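Aerobactin synthase IucC (Klebsiella pneumoniae, PDB 6CN7) probably catalyses the ATP-dependent attachment of a second N-acetyl-N-hydroxylysine to a citryl intermediate, yielding the siderophore aerobactin. Local coordinates at residues K6-V11 with P73-T78; Q14-M19 with Q65-A70; E32-G37 with G45-F50; F50-E53 with W59-I62; P382-Y387 with R492-L497. The protein carries 5 engineered substitutions. All blocks are in the same frame, centred on the assembly; numbering follows the deposited sequence.

Contact 1 (K6-V11 with P73-T78)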
# COMPACT_ATOMS: atom_id res chain seq x y z
N LYS A 6 -8.17 24.51 19.30
CA LYS A 6 -9.46 24.34 19.97
C LYS A 6 -10.08 23.00 19.62
O LYS A 6 -10.63 22.31 20.48
CB LYS A 6 -10.39 25.49 19.61
N ASP A 7 -10.01 22.61 18.34
CA ASP A 7 -10.62 21.35 17.91
C ASP A 7 -9.83 20.15 18.40
O ASP A 7 -10.41 19.12 18.75
CB ASP A 7 -10.74 21.32 16.39
CG ASP A 7 -11.71 22.36 15.86
OD1 ASP A 7 -12.56 22.84 16.64
OD2 ASP A 7 -11.64 22.68 14.66
N TRP A 8 -8.50 20.26 18.43
CA TRP A 8 -7.67 19.15 18.88
C TRP A 8 -7.96 18.80 20.33
O TRP A 8 -7.95 17.62 20.70
CB TRP A 8 -6.20 19.50 18.68
CG TRP A 8 -5.25 18.43 19.12
CD1 TRP A 8 -4.39 18.48 20.18
CD2 TRP A 8 -5.07 17.14 18.52
NE1 TRP A 8 -3.68 17.30 20.26
CE2 TRP A 8 -4.08 16.47 19.26
CE3 TRP A 8 -5.65 16.49 17.42
CZ2 TRP A 8 -3.67 15.18 18.94
CZ3 TRP A 8 -5.23 15.22 17.11
CH2 TRP A 8 -4.25 14.57 17.86
N ASP A 9 -8.22 19.80 21.17
CA ASP A 9 -8.53 19.53 22.57
C ASP A 9 -9.93 18.95 22.72
O ASP A 9 -10.14 18.05 23.54
CB ASP A 9 -8.39 20.80 23.40
CG ASP A 9 -8.80 20.60 24.84
OD1 ASP A 9 -8.08 19.88 25.57
OD2 ASP A 9 -9.85 21.14 25.24
N PHE A 10 -10.89 19.47 21.96
CA PHE A 10 -12.25 18.95 22.04
C PHE A 10 -12.31 17.48 21.63
O PHE A 10 -12.98 16.67 22.28
CB PHE A 10 -13.19 19.78 21.17
CG PHE A 10 -14.61 19.29 21.17
CD1 PHE A 10 -15.49 19.66 22.17
CD2 PHE A 10 -15.07 18.47 20.15
CE1 PHE A 10 -16.80 19.21 22.17
CE2 PHE A 10 -16.38 18.01 20.14
CZ PHE A 10 -17.24 18.39 21.15
N VAL A 11 -11.61 17.12 20.56
CA VAL A 11 -11.67 15.75 20.07
C VAL A 11 -10.96 14.80 21.03
O VAL A 11 -11.39 13.66 21.21
CB VAL A 11 -11.09 15.67 18.64
CG1 VAL A 11 -11.06 14.24 18.15
CG2 VAL A 11 -11.92 16.52 17.69
N PRO A 73 -1.84 17.47 30.11
CA PRO A 73 -2.86 17.78 29.11
C PRO A 73 -3.69 16.55 28.79
O PRO A 73 -3.18 15.44 28.69
CB PRO A 73 -2.05 18.26 27.90
CG PRO A 73 -0.71 17.64 28.07
CD PRO A 73 -0.48 17.54 29.55
N VAL A 74 -5.00 16.77 28.64
CA VAL A 74 -5.94 15.68 28.44
C VAL A 74 -5.80 15.19 27.00
O VAL A 74 -6.26 15.85 26.06
CB VAL A 74 -7.38 16.12 28.74
CG1 VAL A 74 -8.36 14.97 28.53
CG2 VAL A 74 -7.47 16.64 30.17
N LEU A 75 -5.16 14.03 26.82
CA LEU A 75 -4.93 13.46 25.50
C LEU A 75 -5.25 11.98 25.53
O LEU A 75 -4.93 11.28 26.50
CB LEU A 75 -3.48 13.68 25.05
CG LEU A 75 -3.03 15.14 24.97
CD1 LEU A 75 -1.53 15.22 24.74
CD2 LEU A 75 -3.78 15.87 23.87
N ALA A 76 -5.88 11.49 24.45
CA ALA A 76 -6.17 10.07 24.35
C ALA A 76 -4.89 9.25 24.34
O ALA A 76 -4.82 8.17 24.94
CB ALA A 76 -6.99 9.79 23.09
N GLN A 77 -3.85 9.75 23.66
CA GLN A 77 -2.57 9.06 23.64
C GLN A 77 -2.06 8.82 25.06
O GLN A 77 -1.56 7.73 25.37
CB GLN A 77 -1.56 9.87 22.83
CG GLN A 77 -0.20 9.23 22.71
CD GLN A 77 0.88 10.01 23.42
OE1 GLN A 77 0.68 10.50 24.53
NE2 GLN A 77 2.04 10.13 22.78
N THR A 78 -2.18 9.82 25.93
CA THR A 78 -1.73 9.66 27.31
C THR A 78 -2.50 8.54 28.01
O THR A 78 -1.90 7.69 28.69
CB THR A 78 -1.89 10.98 28.07
OG1 THR A 78 -1.27 12.03 27.33
CG2 THR A 78 -1.26 10.89 29.45
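Leu75 meets the indole of Trp8 through a single methyl: its CD2 stops 3.9 Å from Trp8 NE1, approaching the ring obliquely while the two side chains cross at about a right angle. Trp8 lies on helix 4-25 and sends its CG anti to the backbone N (chi1 180°), which carries the indole out from the helix to Leu75. No hydrogen bond links the segments, so the pyrrole side of the ring meets the leucine by van der Waals packing. Asp9, one residue on, adds a looser border; its OD1 is 4.4 Å from Val74 O, too far for a bond, and its carboxylate is taken by a salt bridge to Arg13. Backbone comes nearest at this point, with 7.5 Å between Asp9 CA and Val74 CA. Leu75 also holds the N-cap position of helix 76-87, and the contact therefore sets the start of that helix against the first helix of the chain; Asn12 ties the two further by accepting from Ala76 N. Helix 91-114 flanks the site, with Leu105 against Trp8, and Glu241 of the second subunit packs on the same tryptophan.

Contact 2 (Q14-M19 with Q65-A70)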
# COMPACT_ATOMS: atom_id res chain seq x y z
N GLN A 14 -13.36 14.36 24.14
CA GLN A 14 -14.47 13.47 23.83
C GLN A 14 -14.02 12.02 23.80
O GLN A 14 -14.72 11.13 24.30
CB GLN A 14 -15.10 13.86 22.49
CG GLN A 14 -15.69 15.27 22.45
CD GLN A 14 -16.96 15.42 23.25
OE1 GLN A 14 -17.00 16.11 24.27
NE2 GLN A 14 -18.03 14.77 22.79
N LEU A 15 -12.85 11.75 23.22
CA LEU A 15 -12.39 10.37 23.12
C LEU A 15 -11.98 9.81 24.48
O LEU A 15 -12.30 8.67 24.81
CB LEU A 15 -11.22 10.27 22.13
CG LEU A 15 -10.66 8.86 21.91
CD1 LEU A 15 -11.76 7.88 21.52
CD2 LEU A 15 -9.56 8.87 20.86
N VAL A 16 -11.28 10.61 25.29
CA VAL A 16 -10.92 10.17 26.64
C VAL A 16 -12.18 9.83 27.43
O VAL A 16 -12.25 8.79 28.10
CB VAL A 16 -10.08 11.24 27.35
CG1 VAL A 16 -9.94 10.93 28.84
CG2 VAL A 16 -8.70 11.35 26.71
N ALA A 17 -13.19 10.69 27.36
CA ALA A 17 -14.43 10.43 28.08
C ALA A 17 -15.10 9.16 27.57
O ALA A 17 -15.62 8.37 28.37
CB ALA A 17 -15.37 11.63 27.94
N LYS A 18 -15.11 8.95 26.26
CA LYS A 18 -15.68 7.73 25.71
C LYS A 18 -14.92 6.50 26.20
O LYS A 18 -15.52 5.50 26.58
CB LYS A 18 -15.68 7.78 24.18
CG LYS A 18 -16.31 6.57 23.52
CD LYS A 18 -16.24 6.64 22.00
CE LYS A 18 -16.74 5.35 21.37
NZ LYS A 18 -16.71 5.38 19.89
N MET A 19 -13.58 6.58 26.21
CA MET A 19 -12.77 5.45 26.67
C MET A 19 -13.03 5.15 28.15
O MET A 19 -13.29 4.01 28.52
CB MET A 19 -11.29 5.74 26.43
CG MET A 19 -10.90 5.85 24.97
SD MET A 19 -9.23 6.51 24.74
CE MET A 19 -8.24 5.18 25.43
N GLN A 65 -15.69 18.23 29.39
CA GLN A 65 -14.99 19.47 29.74
C GLN A 65 -14.41 19.42 31.14
O GLN A 65 -13.43 20.11 31.43
CB GLN A 65 -15.94 20.66 29.60
CG GLN A 65 -16.18 21.10 28.17
CD GLN A 65 -14.91 21.60 27.49
OE1 GLN A 65 -14.13 22.35 28.08
NE2 GLN A 65 -14.70 21.18 26.25
N THR A 66 -14.99 18.60 32.03
CA THR A 66 -14.51 18.52 33.40
C THR A 66 -13.31 17.60 33.57
O THR A 66 -12.76 17.54 34.67
CB THR A 66 -15.64 18.05 34.32
OG1 THR A 66 -15.99 16.69 34.00
CG2 THR A 66 -16.88 18.93 34.16
N LEU A 67 -12.90 16.88 32.53
CA LEU A 67 -11.84 15.90 32.66
C LEU A 67 -10.56 16.54 33.17
O LEU A 67 -10.11 17.57 32.66
CB LEU A 67 -11.59 15.20 31.32
CG LEU A 67 -12.60 14.12 30.94
CD1 LEU A 67 -12.39 13.70 29.49
CD2 LEU A 67 -12.48 12.91 31.85
N ARG A 68 -9.96 15.91 34.18
CA ARG A 68 -8.68 16.34 34.75
C ARG A 68 -7.81 15.12 35.00
O ARG A 68 -8.28 14.11 35.53
CB ARG A 68 -8.87 17.10 36.07
CG ARG A 68 -9.63 18.40 35.95
CD ARG A 68 -8.80 19.46 35.27
NE ARG A 68 -9.47 20.76 35.30
CZ ARG A 68 -10.36 21.16 34.39
NH1 ARG A 68 -10.68 20.38 33.37
NH2 ARG A 68 -10.92 22.36 34.51
N CYS A 69 -6.54 15.22 34.62
CA CYS A 69 -5.51 14.24 35.00
C CYS A 69 -4.37 15.04 35.64
O CYS A 69 -3.34 15.28 35.01
CB CYS A 69 -5.03 13.43 33.81
SG CYS A 69 -4.00 12.01 34.26
N ALA A 70 -4.58 15.44 36.89
CA ALA A 70 -3.61 16.29 37.59
C ALA A 70 -3.47 17.59 36.81
O ALA A 70 -4.40 18.40 36.77
CB ALA A 70 -2.28 15.55 37.75
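Leu67 presses its CD1 methyl onto helix 4-25, where Val16 and Ala17 receive it. The loop that delivers it begins at Gln65, whose side chain lies beside Arg13, and passes to Thr66, whose hydroxyl is hydrogen-bonded to Asp63 O and Ser51 N and pins the turn to the neighbouring strand. Leu67 then points toward the helix. With CG anti to the carbonyl carbon (chi1 -78°), its branch reaches across the gap, and CD1 settles 3.8 Å from Val16 CG1 and 3.9 Å from Ala17 CB. The same methyl lies 3.8 Å from Ala17 N, close against the helix backbone, which the small alanine side chain permits. All three residues are buried, and the join is purely apolar. Arg68 turns the other way, to the exposed side, and folds back on its own loop: NH1 donates to Leu67 O over 3.0 Å, the oxygen lying nearly in the guanidinium plane while the nitrogen stands above the carbonyl plane. A second, weak bond runs from Arg68 NH1 to Gln65 O. Leu67 O also accepts from Arg13 NH1, so two arginines grip one carbonyl. Cys69 packs on Trp48 of strand 46-54 and Gln82 of helix 76-87. This is a helix packed on an antiparallel sheet: helix 4-25 covers one face of it, and the loop after strand 60-62 wedges Leu67 into the interface beside Phe50.

Contact 3 (E32-G37 with G45-F50)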
# COMPACT_ATOMS: atom_id res chain seq x y z
N GLU A 32 -14.85 5.72 41.55
CA GLU A 32 -15.25 6.01 42.92
C GLU A 32 -15.97 7.35 42.97
O GLU A 32 -15.51 8.33 42.37
CB GLU A 32 -14.04 6.03 43.85
CG GLU A 32 -13.36 4.69 43.98
CD GLU A 32 -12.20 4.70 44.95
OE1 GLU A 32 -12.40 5.13 46.11
OE2 GLU A 32 -11.09 4.28 44.56
N SER A 33 -17.10 7.39 43.67
CA SER A 33 -17.86 8.62 43.80
C SER A 33 -17.17 9.56 44.78
O SER A 33 -16.85 9.17 45.91
CB SER A 33 -19.28 8.32 44.26
OG SER A 33 -19.95 9.51 44.62
N GLN A 34 -16.93 10.79 44.34
CA GLN A 34 -16.45 11.85 45.22
C GLN A 34 -17.59 12.73 45.71
O GLN A 34 -17.33 13.79 46.30
CB GLN A 34 -15.40 12.69 44.50
CG GLN A 34 -14.05 12.01 44.35
CD GLN A 34 -12.98 12.95 43.83
OE1 GLN A 34 -13.27 14.07 43.43
NE2 GLN A 34 -11.74 12.49 43.85
N GLY A 35 -18.84 12.32 45.49
CA GLY A 35 -19.98 13.12 45.88
C GLY A 35 -20.13 14.36 45.02
O GLY A 35 -19.15 14.84 44.45
N ASP A 36 -21.35 14.88 44.92
CA ASP A 36 -21.63 16.07 44.13
C ASP A 36 -21.43 15.81 42.64
O ASP A 36 -20.81 16.60 41.92
CB ASP A 36 -20.77 17.25 44.59
CG ASP A 36 -20.98 18.50 43.76
OD1 ASP A 36 -22.07 18.64 43.16
OD2 ASP A 36 -20.05 19.33 43.69
N GLY A 37 -21.95 14.68 42.16
CA GLY A 37 -21.83 14.34 40.75
C GLY A 37 -20.40 14.35 40.25
O GLY A 37 -20.16 14.42 39.04
N GLY A 45 -0.27 5.19 38.41
CA GLY A 45 0.45 6.38 38.00
C GLY A 45 -0.40 7.49 37.42
O GLY A 45 0.16 8.39 36.78
N ALA A 46 -1.71 7.47 37.60
CA ALA A 46 -2.54 8.57 37.14
C ALA A 46 -3.93 8.46 37.75
O ALA A 46 -4.41 7.36 38.04
CB ALA A 46 -2.64 8.60 35.61
N GLN A 47 -4.56 9.61 37.96
CA GLN A 47 -5.92 9.71 38.45
C GLN A 47 -6.70 10.65 37.56
O GLN A 47 -6.25 11.77 37.29
CB GLN A 47 -5.96 10.21 39.90
CG GLN A 47 -7.38 10.48 40.42
CD GLN A 47 -7.38 11.07 41.81
OE1 GLN A 47 -6.85 12.15 42.04
NE2 GLN A 47 -7.99 10.36 42.75
N TRP A 48 -7.87 10.20 37.11
CA TRP A 48 -8.76 11.00 36.28
C TRP A 48 -9.94 11.46 37.12
O TRP A 48 -10.61 10.63 37.75
CB TRP A 48 -9.24 10.20 35.07
CG TRP A 48 -8.16 9.96 34.07
CD1 TRP A 48 -7.32 8.89 34.02
CD2 TRP A 48 -7.79 10.81 32.99
NE1 TRP A 48 -6.45 9.02 32.97
CE2 TRP A 48 -6.71 10.19 32.32
CE3 TRP A 48 -8.26 12.04 32.51
CZ2 TRP A 48 -6.11 10.76 31.20
CZ3 TRP A 48 -7.66 12.60 31.41
CH2 TRP A 48 -6.59 11.96 30.76
N ARG A 49 -10.18 12.76 37.14
CA ARG A 49 -11.30 13.36 37.86
C ARG A 49 -12.21 14.06 36.87
O ARG A 49 -11.76 14.60 35.85
CB ARG A 49 -10.80 14.34 38.93
CG ARG A 49 -9.94 13.66 39.99
CD ARG A 49 -9.39 14.64 41.03
NE ARG A 49 -10.46 15.23 41.84
CZ ARG A 49 -10.88 16.48 41.75
NH1 ARG A 49 -10.35 17.32 40.87
NH2 ARG A 49 -11.86 16.90 42.55
N PHE A 50 -13.51 14.05 37.17
CA PHE A 50 -14.50 14.55 36.23
C PHE A 50 -15.86 14.55 36.90
O PHE A 50 -16.04 14.00 37.99
CB PHE A 50 -14.54 13.70 34.95
CG PHE A 50 -14.82 12.25 35.20
CD1 PHE A 50 -16.13 11.79 35.32
CD2 PHE A 50 -13.79 11.33 35.32
CE1 PHE A 50 -16.39 10.46 35.56
CE2 PHE A 50 -14.05 9.99 35.56
CZ PHE A 50 -15.36 9.56 35.67
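Gln34 and Arg49 make the close part of this surface contact, their side chains crossing at about a right angle. Arg49 NH2 donates to Gln34 OE1 over 3.3 Å with an N-H...O angle of 142°; the nitrogen sits in the carbonyl plane, on a lone pair of the amide oxygen. A weak second bond runs 3.4 Å from Arg49 NE to the same Gln34 OE1, so one acceptor oxygen is shared by two N-H groups. The amide and guanidinium planes are turned 36° apart, and the oxygen lies at the guanidinium edge, tilted somewhat from its plane. A bend at chi3 (66°) swings the end of Arg49 back toward the extended Gln34. Both residues are exposed, yet this pair supplies most of the surface the contact buries.

Everything else is looser. Gln47 comes only to 4.5 Å, NE2 to Gln34 NE2, and its amide is engaged by Asn42 instead. At the far end Gly37 O stays 4.3 Å from Phe50 O and is hydrogen-bonded to Ala52 N, just past Phe50, whose ring turns into the protein beneath the sheet. Ser33 shapes the turn: its OG accepts from Gly35 N, an ST turn, and Gly35, Asp36 and Gly37 all follow with positive phi. Strand 38-43 lies between Gln34 and Arg49, whose CA atoms are 9.1 Å apart. The pair thus reaches across the middle strand of an antiparallel meander, strands 32-33, 38-43 and 46-54.

Contact 4 (F50-E53 with W59-I62)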
# COMPACT_ATOMS: atom_id res chain seq x y z
N PHE A 50 -13.51 14.05 37.17
CA PHE A 50 -14.50 14.55 36.23
C PHE A 50 -15.86 14.55 36.90
O PHE A 50 -16.04 14.00 37.99
CB PHE A 50 -14.54 13.70 34.95
CG PHE A 50 -14.82 12.25 35.20
CD1 PHE A 50 -16.13 11.79 35.32
CD2 PHE A 50 -13.79 11.33 35.32
CE1 PHE A 50 -16.39 10.46 35.56
CE2 PHE A 50 -14.05 9.99 35.56
CZ PHE A 50 -15.36 9.56 35.67
N SER A 51 -16.83 15.17 36.23
CA SER A 51 -18.22 15.14 36.63
C SER A 51 -18.98 14.21 35.69
O SER A 51 -18.71 14.17 34.49
CB SER A 51 -18.84 16.54 36.59
OG SER A 51 -18.13 17.43 37.42
N ALA A 52 -19.92 13.46 36.25
CA ALA A 52 -20.66 12.50 35.45
C ALA A 52 -21.96 12.15 36.15
O ALA A 52 -22.14 12.41 37.34
CB ALA A 52 -19.84 11.23 35.19
N GLU A 53 -22.87 11.56 35.38
CA GLU A 53 -24.12 11.02 35.88
C GLU A 53 -24.23 9.59 35.37
O GLU A 53 -24.00 9.33 34.19
CB GLU A 53 -25.31 11.86 35.40
CG GLU A 53 -26.67 11.34 35.85
CD GLU A 53 -27.81 12.20 35.32
OE1 GLU A 53 -27.53 13.25 34.71
OE2 GLU A 53 -28.98 11.82 35.52
N TRP A 59 -23.84 2.80 33.08
CA TRP A 59 -22.82 3.41 32.24
C TRP A 59 -22.80 4.92 32.49
O TRP A 59 -23.85 5.56 32.53
CB TRP A 59 -23.10 3.10 30.78
CG TRP A 59 -22.26 3.86 29.81
CD1 TRP A 59 -20.91 3.77 29.66
CD2 TRP A 59 -22.71 4.80 28.84
NE1 TRP A 59 -20.49 4.61 28.66
CE2 TRP A 59 -21.58 5.26 28.13
CE3 TRP A 59 -23.97 5.31 28.49
CZ2 TRP A 59 -21.66 6.20 27.11
CZ3 TRP A 59 -24.05 6.25 27.47
CH2 TRP A 59 -22.90 6.68 26.80
N LEU A 60 -21.59 5.47 32.64
CA LEU A 60 -21.43 6.87 33.01
C LEU A 60 -21.65 7.80 31.82
O LEU A 60 -21.23 7.51 30.70
CB LEU A 60 -20.04 7.11 33.59
CG LEU A 60 -19.72 6.42 34.92
CD1 LEU A 60 -18.22 6.43 35.17
CD2 LEU A 60 -20.46 7.11 36.05
N TRP A 61 -22.30 8.94 32.08
CA TRP A 61 -22.37 10.05 31.13
C TRP A 61 -21.35 11.08 31.60
O TRP A 61 -21.63 11.88 32.50
CB TRP A 61 -23.77 10.64 31.07
CG TRP A 61 -24.86 9.63 30.90
CD1 TRP A 61 -24.74 8.35 30.44
CD2 TRP A 61 -26.25 9.82 31.20
NE1 TRP A 61 -25.96 7.73 30.43
CE2 TRP A 61 -26.91 8.61 30.90
CE3 TRP A 61 -26.99 10.89 31.70
CZ2 TRP A 61 -28.28 8.45 31.07
CZ3 TRP A 61 -28.35 10.73 31.87
CH2 TRP A 61 -28.98 9.51 31.56
N ILE A 62 -20.17 11.07 30.99
CA ILE A 62 -19.06 11.91 31.42
C ILE A 62 -19.13 13.25 30.70
O ILE A 62 -19.30 13.30 29.48
CB ILE A 62 -17.72 11.21 31.17
CG1 ILE A 62 -17.60 9.98 32.08
CG2 ILE A 62 -16.55 12.18 31.38
CD1 ILE A 62 -16.32 9.18 31.90
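Phe50 holds its CG between the backbone N and the carbonyl carbon (chi1 58°), and Ile62 sets CG1 beside its backbone N (chi1 -67°); together these torsions lay the isoleucine over one face of the phenyl ring. The two belong to a beta hairpin of strands 46-54 and 60-62, antiparallel at the edge of a four-stranded sheet. Ile62 CD1 makes a CH-pi contact 4.1 Å from the Phe50 ring centroid, and Ile62 CG1 comes to 3.7 Å from Phe50 CE1. Leu60 CD1 meets the ring at its edge. Ala52, paired with Ile62 at a non-hydrogen-bonded position, puts its CB on the same face of the sheet, which helix 4-25 covers through Ala17 on Ile62. Glu53 and Trp61 form the neighbouring hydrogen-bonded pair: Glu53 N donates to Trp61 O at 3.2 Å, and Trp61 N returns a shorter bond of 2.7 Å to Glu53 O. On the sheet face opposite Ala52, their side chains run side by side in one direction, the extended glutamate bringing its CD to 3.8 Å from Trp61 CZ3, with the carboxylate plane 50° from the indole. Besides accepting that bond, Glu53 O stands 3.3 Å above the plane of the Trp61 ring, offset toward its rim.

Contact 5 (P382-Y387 with R492-L497)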
# COMPACT_ATOMS: atom_id res chain seq x y z
N PRO A 382 -30.10 16.94 20.59
CA PRO A 382 -30.21 15.63 19.94
C PRO A 382 -30.98 15.71 18.63
O PRO A 382 -31.97 16.43 18.51
CB PRO A 382 -30.94 14.77 20.97
CG PRO A 382 -30.74 15.45 22.27
CD PRO A 382 -30.67 16.91 21.95
N LEU A 383 -30.52 14.94 17.64
CA LEU A 383 -31.24 14.85 16.37
C LEU A 383 -32.60 14.19 16.55
O LEU A 383 -33.55 14.51 15.82
CB LEU A 383 -30.41 14.08 15.35
CG LEU A 383 -29.43 14.91 14.52
CD1 LEU A 383 -28.40 15.60 15.40
CD2 LEU A 383 -28.76 14.03 13.48
N ILE A 384 -32.71 13.26 17.50
CA ILE A 384 -33.99 12.61 17.76
C ILE A 384 -35.03 13.63 18.20
O ILE A 384 -36.22 13.48 17.90
CB ILE A 384 -33.81 11.48 18.79
CG1 ILE A 384 -35.13 10.73 18.99
CG2 ILE A 384 -33.27 12.04 20.11
CD1 ILE A 384 -34.96 9.34 19.59
N GLY A 385 -34.60 14.67 18.91
CA GLY A 385 -35.52 15.75 19.25
C GLY A 385 -35.96 16.54 18.04
O GLY A 385 -37.09 17.05 18.00
N ALA A 386 -35.09 16.67 17.03
CA ALA A 386 -35.48 17.34 15.80
C ALA A 386 -36.56 16.55 15.07
O ALA A 386 -37.55 17.13 14.60
CB ALA A 386 -34.27 17.55 14.90
N TYR A 387 -36.39 15.23 14.97
CA TYR A 387 -37.42 14.40 14.36
C TYR A 387 -38.74 14.53 15.12
O TYR A 387 -39.81 14.63 14.50
CB TYR A 387 -36.97 12.94 14.32
CG TYR A 387 -35.85 12.66 13.35
CD1 TYR A 387 -36.01 12.90 11.99
CD2 TYR A 387 -34.64 12.16 13.79
CE1 TYR A 387 -34.98 12.64 11.10
CE2 TYR A 387 -33.61 11.90 12.90
CZ TYR A 387 -33.79 12.14 11.56
OH TYR A 387 -32.77 11.89 10.67
N ARG A 492 -29.00 2.03 24.89
CA ARG A 492 -28.19 2.63 25.95
C ARG A 492 -27.73 4.03 25.58
O ARG A 492 -27.60 4.90 26.45
CB ARG A 492 -26.99 1.74 26.27
CG ARG A 492 -25.96 2.37 27.20
CD ARG A 492 -25.06 1.32 27.86
NE ARG A 492 -24.21 0.60 26.90
CZ ARG A 492 -22.93 0.87 26.67
NH1 ARG A 492 -22.31 1.84 27.33
NH2 ARG A 492 -22.25 0.15 25.78
N PHE A 493 -27.49 4.27 24.29
CA PHE A 493 -26.99 5.56 23.81
C PHE A 493 -28.10 6.51 23.36
O PHE A 493 -27.80 7.67 23.07
CB PHE A 493 -26.01 5.34 22.67
CG PHE A 493 -24.80 4.54 23.06
CD1 PHE A 493 -23.73 5.15 23.69
CD2 PHE A 493 -24.73 3.19 22.79
CE1 PHE A 493 -22.61 4.43 24.06
CE2 PHE A 493 -23.61 2.45 23.15
CZ PHE A 493 -22.56 3.07 23.79
N VAL A 494 -29.34 6.05 23.29
CA VAL A 494 -30.46 6.91 22.91
C VAL A 494 -31.20 7.44 24.13
O VAL A 494 -31.57 8.61 24.17
CB VAL A 494 -31.42 6.15 21.97
CG1 VAL A 494 -32.59 7.05 21.56
CG2 VAL A 494 -30.68 5.64 20.75
N SER A 495 -31.42 6.59 25.14
CA SER A 495 -32.22 7.00 26.28
C SER A 495 -31.63 8.19 27.04
O SER A 495 -32.42 8.99 27.57
CB SER A 495 -32.43 5.81 27.23
OG SER A 495 -31.20 5.36 27.79
N PRO A 496 -30.31 8.38 27.13
CA PRO A 496 -29.81 9.60 27.79
C PRO A 496 -30.20 10.87 27.06
O PRO A 496 -30.44 11.90 27.71
CB PRO A 496 -28.28 9.40 27.78
CG PRO A 496 -28.08 7.94 27.61
CD PRO A 496 -29.20 7.49 26.73
N LEU A 497 -30.27 10.84 25.73
CA LEU A 497 -30.69 12.02 24.99
C LEU A 497 -32.17 12.31 25.21
O LEU A 497 -32.57 13.47 25.31
CB LEU A 497 -30.38 11.83 23.50
CG LEU A 497 -28.92 11.51 23.19
CD1 LEU A 497 -28.72 11.27 21.70
CD2 LEU A 497 -28.00 12.63 23.67
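Leu497 and Pro382 slide past each other in opposite directions, the pyrrolidine ring riding over the root of the leucine side chain. Pro382 CG lies 3.8 Å from Leu497 CB and Pro382 CB 3.9 Å from the same atom, so the flank of the ring, and not a single corner, rests on that methylene. Leu497 CD2 reaches the proline more distantly, 4.2 Å from Pro382 CG. The second bump is Ile384. Its CG1 stands anti to the backbone N (chi1 -176°), and the extended branch drives CD1 out to Val494 CG1, 3.8 Å away, where the two side chains cross at about a right angle. Ile384 CG2 spreads back toward Leu497 CB at 4.5 Å. The isoleucine thus forks, CD1 on Val494 and CG2 toward Leu497, one turn apart on their helix, while the proline lies beside it on the same methylene of Leu497. All four residues are buried and no hydrogen bond joins the segments. The contact sets the first turn of helix 383-391 against the C-terminal part of helix 475-499, which is kinked here. Around it, Trp398 of helix 395-417 backs Ile384, helix 120-124 packs on Leu383 and Ala386, and helix 505-521 lies against Ser495 and Pro496.

How the contacts relate
Contacts 1 to 4 cluster at the N-terminal end of the protein. Contact 1 closes the loop 6-78; contact 2 nests inside it, their centres about 8 Å apart, both using helix 4-25, and contacts 3 and 4 nest further in, sharing Phe50 and strand 46-54 of the same antiparallel sheet. Contact 2 joins that sheet to the helix, its centre about 11 Å from that of contact 3 and about 10 Å from that of contact 4. Contact 5 comes much later in the chain, about 17 Å from contact 4 centre to centre, yet they touch: Trp59 meets Arg492 and Phe493, and Trp61 meets Pro496. The N-terminal helix-and-sheet unit is thereby packed against helix 475-499 of the C-terminal part.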